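Local structure of methyl-coenzyme M reductase subunit beta (Methanosarcina barkeri, 1E6Y) at residues S41-N45 with Q170-I174; R68-Y72 with Y147-V152. The protein forms part of the nickel enzyme that carries out the last step of methanogenesis, releasing methane from methyl-coenzyme M with coenzyme B as reductant. All coordinates share one frame; numbering follows the deposited sequence.

Contact 1 (S41-N45 with Q170-I174)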
loop_
_atom_site.group_PDB
_atom_site.type_symbol
_atom_site.label_atom_id
_atom_site.label_comp_id
_atom_site.label_asym_id
_atom_site.label_seq_id
_atom_site.Cartn_x
_atom_site.Cartn_y
_atom_site.Cartn_z
ATOM N N SER E 41 24.106 -1.459 -12.866
ATOM C CA SER E 41 24.309 -0.182 -13.556
ATOM C C SER E 41 23.173 0.822 -13.376
ATOM O O SER E 41 21.998 0.458 -13.394
ATOM C CB SER E 41 24.529 -0.414 -15.049
ATOM O OG SER E 41 25.597 -1.314 -15.278
ATOM N N VAL E 42 23.538 2.093 -13.213
ATOM C CA VAL E 42 22.572 3.189 -13.225
ATOM C C VAL E 42 23.073 4.370 -14.050
ATOM O O VAL E 42 24.262 4.481 -14.343
ATOM C CB VAL E 42 22.239 3.702 -11.792
ATOM C CG1 VAL E 42 21.601 2.596 -10.971
ATOM C CG2 VAL E 42 23.498 4.244 -11.106
ATOM N N ALA E 43 22.140 5.222 -14.461
ATOM C CA ALA E 43 22.457 6.481 -15.121
ATOM C C ALA E 43 22.248 7.621 -14.136
ATOM O O ALA E 43 21.330 7.584 -13.315
ATOM C CB ALA E 43 21.560 6.673 -16.337
ATOM N N VAL E 44 23.125 8.616 -14.197
ATOM C CA VAL E 44 22.974 9.817 -13.383
ATOM C C VAL E 44 22.942 11.038 -14.291
ATOM O O VAL E 44 23.776 11.178 -15.185
ATOM C CB VAL E 44 24.134 9.965 -12.366
ATOM C CG1 VAL E 44 24.002 11.275 -11.598
ATOM C CG2 VAL E 44 24.128 8.795 -11.402
ATOM N N ASN E 45 21.935 11.880 -14.101
ATOM C CA ASN E 45 21.774 13.078 -14.908
ATOM C C ASN E 45 22.492 14.255 -14.244
ATOM O O ASN E 45 21.941 14.916 -13.362
ATOM C CB ASN E 45 20.282 13.385 -15.083
ATOM C CG ASN E 45 20.023 14.470 -16.111
ATOM O OD1 ASN E 45 20.938 15.176 -16.535
ATOM N ND2 ASN E 45 18.764 14.618 -16.507
ATOM N N GLN E 170 17.947 12.293 -9.571
ATOM C CA GLN E 170 18.624 12.303 -10.865
ATOM C C GLN E 170 19.346 10.991 -11.154
ATOM O O GLN E 170 20.306 10.959 -11.927
ATOM C CB GLN E 170 19.615 13.470 -10.934
ATOM C CG GLN E 170 18.987 14.845 -10.735
ATOM C CD GLN E 170 18.013 15.215 -11.839
ATOM O OE1 GLN E 170 18.124 14.738 -12.968
ATOM N NE2 GLN E 170 17.066 16.094 -11.522
ATOM N N VAL E 171 18.882 9.912 -10.530
ATOM C CA VAL E 171 19.460 8.589 -10.740
ATOM C C VAL E 171 18.374 7.633 -11.223
ATOM O O VAL E 171 17.295 7.565 -10.631
ATOM C CB VAL E 171 20.079 8.024 -9.430
ATOM C CG1 VAL E 171 20.770 6.698 -9.703
ATOM C CG2 VAL E 171 21.062 9.022 -8.837
ATOM N N GLN E 172 18.627 6.969 -12.347
ATOM C CA GLN E 172 17.699 5.974 -12.885
ATOM C C GLN E 172 18.476 4.751 -13.343
ATOM O O GLN E 172 19.576 4.875 -13.879
ATOM C CB GLN E 172 16.946 6.504 -14.106
ATOM C CG GLN E 172 16.179 7.795 -13.933
ATOM C CD GLN E 172 15.556 8.248 -15.247
ATOM O OE1 GLN E 172 15.360 7.443 -16.162
ATOM N NE2 GLN E 172 15.289 9.548 -15.364
ATOM N N GLY E 173 17.816 3.600 -13.301
ATOM C CA GLY E 173 18.348 2.420 -13.953
ATOM C C GLY E 173 17.331 1.844 -14.919
ATOM O O GLY E 173 16.275 2.437 -15.146
ATOM N N ILE E 174 17.651 0.689 -15.491
ATOM C CA ILE E 174 16.731 -0.021 -16.371
ATOM C C ILE E 174 15.583 -0.647 -15.575
ATOM O O ILE E 174 14.449 -0.710 -16.052
ATOM C CB ILE E 174 17.483 -1.116 -17.171
ATOM C CG1 ILE E 174 18.514 -0.457 -18.092
ATOM C CG2 ILE E 174 16.510 -1.952 -17.989
ATOM C CD1 ILE E 174 19.469 -1.424 -18.735
HETATM O O HOH W 1 20.141 -0.667 -15.046
HETATM O O HOH W 2 16.313 13.454 -14.635
#
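Gln-170 folds against Asn-45. Along the Gln-170 side chain, CB lies 3.7 Å from the backbone O of Asn-45 and CG a little farther from the same oxygen. A bend at chi2 (-65°) then turns the amide back, bringing OE1 to 3.3 Å from Asn-45 CB. The two amides, their planes 78° apart, share a water, which donates to Gln-170 OE1 and accepts a long bond from Asn-45 ND2. Asparagine suits this N-cap position, its OD1 accepting from Gly-48 N in the helix that follows. Asn-45 N also donates to Gln-170 O, while Ala-43 and Gln-172 form the hydrogen-bonded pair, Ala-43 N reaching Gln-172 O at 2.7 Å, almost in line with the carbonyl. On the face opposite Ala-43 and Gln-172, beta-branched valines pack together: Val-171 CG1 meets Val-42 CG2 at 3.9 Å, and Val-171 CG2 meets Val-44 CG2 at 4.0 Å. Past Gly-173 a water bridges Ser-41 O and Ile-174 N. In the four-stranded antiparallel sheet, strand 41-45 runs between 107-111 and 171-172, an outermost strand within this chain; helix 125-141 packs on Val-42 and Val-171, and helix 405-416 on Ala-43.

Contact 2 (R68-Y72 with Y147-V152); sequences RGLNY and YDAPIV
Arg-68 lays its guanidinium over Ile-151, whose CG1 sits 3.5 Å from NH1 on one face of the flat group. The contact joins the loop between helices 46-55 and 78-89 to the 3-10 turn and first turn of helix 149-157. Bends at chi2 (-63°) and chi3 (-56°) curl the arginine chain and bring the guanidinium over Ile-151 CG1. Isoleucine suits the spot: its CG1-CD1 branch lies along Arg-68, CD1 near Arg-68 CB, while CG2 turns to Leu-70. At the guanidinium edge, Arg-68 NH1 makes a nearly straight hydrogen bond of 3.0 Å, part of a salt bridge, to the anti lone pair of Asp-148 OD1. With an alanine in place of Arg-68, Asp-148 would probably lose its charged mate and Ile-151 the flat group lying against it. Farther along, Leu-70 CD1 reaches Val-152 CG2 at 3.7 Å and Ile-151 CG2 at 4.0 Å, apolar branches suited to the buried flank of the helix. Tyr-72 brings its ring edge to Val-152, CE2 lying 4.0 Å from CG2, while its hydroxyl is hydrogen-bonded to that of Thr-144. Asp-148 OD1 has a second grip: a water donates to it at 2.7 Å and accepts from Arg-68 NE at 2.8 Å.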
loop_
_atom_site.group_PDB
_atom_site.type_symbol
_atom_site.label_atom_id
_atom_site.label_comp_id
_atom_site.label_asym_id
_atom_site.label_seq_id
_atom_site.Cartn_x
_atom_site.Cartn_y
_atom_site.Cartn_z
ATOM N N ARG E 68 17.719 28.608 -1.491
ATOM C CA ARG E 68 18.753 27.669 -1.055
ATOM C C ARG E 68 19.629 27.300 -2.254
ATOM O O ARG E 68 20.164 26.200 -2.351
ATOM C CB ARG E 68 18.127 26.447 -0.400
ATOM C CG ARG E 68 17.204 26.679 0.791
ATOM C CD ARG E 68 17.967 27.326 1.958
ATOM N NE ARG E 68 19.115 26.471 2.274
ATOM C CZ ARG E 68 19.073 25.321 2.920
ATOM N NH1 ARG E 68 20.190 24.621 3.123
ATOM N NH2 ARG E 68 17.935 24.818 3.397
ATOM N N GLY E 69 19.695 28.220 -3.214
ATOM C CA GLY E 69 20.375 27.957 -4.469
ATOM C C GLY E 69 21.865 27.718 -4.332
ATOM O O GLY E 69 22.549 28.404 -3.570
ATOM N N LEU E 70 22.353 26.693 -5.025
ATOM C CA LEU E 70 23.781 26.406 -5.095
ATOM C C LEU E 70 24.212 26.349 -6.556
ATOM O O LEU E 70 23.634 25.608 -7.352
ATOM C CB LEU E 70 24.098 25.072 -4.405
ATOM C CG LEU E 70 23.802 24.967 -2.904
ATOM C CD1 LEU E 70 24.012 23.536 -2.444
ATOM C CD2 LEU E 70 24.701 25.917 -2.121
ATOM N N ASN E 71 25.183 27.181 -6.916
ATOM C CA ASN E 71 25.655 27.261 -8.294
ATOM C C ASN E 71 26.957 26.493 -8.472
ATOM O O ASN E 71 28.048 27.038 -8.293
ATOM C CB ASN E 71 25.842 28.725 -8.703
ATOM C CG ASN E 71 24.571 29.529 -8.559
ATOM O OD1 ASN E 71 23.507 29.115 -9.022
ATOM N ND2 ASN E 71 24.655 30.653 -7.857
ATOM N N TYR E 72 26.821 25.195 -8.725
ATOM C CA TYR E 72 27.965 24.320 -8.944
ATOM C C TYR E 72 28.022 23.949 -10.418
ATOM O O TYR E 72 27.002 23.600 -11.018
ATOM C CB TYR E 72 27.832 23.040 -8.115
ATOM C CG TYR E 72 27.780 23.236 -6.614
ATOM C CD1 TYR E 72 28.180 24.440 -6.025
ATOM C CD2 TYR E 72 27.373 22.199 -5.777
ATOM C CE1 TYR E 72 28.176 24.599 -4.640
ATOM C CE2 TYR E 72 27.372 22.345 -4.397
ATOM C CZ TYR E 72 27.774 23.544 -3.835
ATOM O OH TYR E 72 27.787 23.673 -2.466
ATOM N N TYR E 147 25.402 22.828 6.571
ATOM C CA TYR E 147 23.999 23.244 6.580
ATOM C C TYR E 147 23.371 23.360 5.190
ATOM O O TYR E 147 22.171 23.612 5.065
ATOM C CB TYR E 147 23.833 24.558 7.351
ATOM C CG TYR E 147 23.473 24.342 8.802
ATOM C CD1 TYR E 147 22.230 23.817 9.157
ATOM C CD2 TYR E 147 24.426 24.507 9.805
ATOM C CE1 TYR E 147 21.952 23.445 10.470
ATOM C CE2 TYR E 147 24.159 24.136 11.122
ATOM C CZ TYR E 147 22.924 23.599 11.445
ATOM O OH TYR E 147 22.684 23.156 12.724
ATOM N N ASP E 148 24.167 23.107 4.155
ATOM C CA ASP E 148 23.655 23.014 2.791
ATOM C C ASP E 148 23.692 21.588 2.257
ATOM O O ASP E 148 23.245 21.328 1.140
ATOM C CB ASP E 148 24.453 23.921 1.858
ATOM C CG ASP E 148 24.088 25.381 2.012
ATOM O OD1 ASP E 148 22.927 25.681 2.368
ATOM O OD2 ASP E 148 24.965 26.232 1.760
ATOM N N ALA E 149 24.201 20.665 3.071
ATOM C CA ALA E 149 24.293 19.256 2.692
ATOM C C ALA E 149 22.959 18.627 2.284
ATOM O O ALA E 149 22.919 17.837 1.342
ATOM C CB ALA E 149 24.934 18.444 3.816
ATOM N N PRO E 150 21.851 18.981 2.966
ATOM C CA PRO E 150 20.548 18.417 2.585
ATOM C C PRO E 150 20.136 18.761 1.157
ATOM O O PRO E 150 19.476 17.964 0.485
ATOM C CB PRO E 150 19.587 19.025 3.605
ATOM C CG PRO E 150 20.437 19.283 4.792
ATOM C CD PRO E 150 21.741 19.757 4.216
ATOM N N ILE E 151 20.522 19.953 0.706
ATOM C CA ILE E 151 20.200 20.429 -0.636
ATOM C C ILE E 151 20.990 19.658 -1.698
ATOM O O ILE E 151 20.431 19.248 -2.717
ATOM C CB ILE E 151 20.491 21.952 -0.774
ATOM C CG1 ILE E 151 19.652 22.746 0.235
ATOM C CG2 ILE E 151 20.197 22.425 -2.193
ATOM C CD1 ILE E 151 18.150 22.609 0.047
ATOM N N VAL E 152 22.276 19.430 -1.441
ATOM C CA VAL E 152 23.101 18.634 -2.348
ATOM C C VAL E 152 22.584 17.197 -2.414
ATOM O O VAL E 152 22.416 16.635 -3.498
ATOM C CB VAL E 152 24.583 18.625 -1.900
ATOM C CG1 VAL E 152 25.385 17.642 -2.746
ATOM C CG2 VAL E 152 25.172 20.020 -2.027
HETATM O O HOH W 3 21.515 27.852 1.637
#

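Both contacts belong to the N-terminal domain of the beta subunit, and contact 2 is nested inside the chain loop that contact 1 closes. Their centres are about 21 Å apart and they do not touch. Contact 1 is the more interior, its centre about 16 Å from the chain centre, and relies on backbone pairing within a sheet; contact 2, centred about 36 Å from the chain centre, is a peripheral loop-to-helix contact made by side chains, with one salt bridge, and borders other chains of the assembly. Each is partly buried and each leans on helix 125-141, through Val-42 and Val-171 in contact 1 and Tyr-72 and Val-152 in contact 2. Helix 149-157 and strand 171-172 are successive elements linking the two.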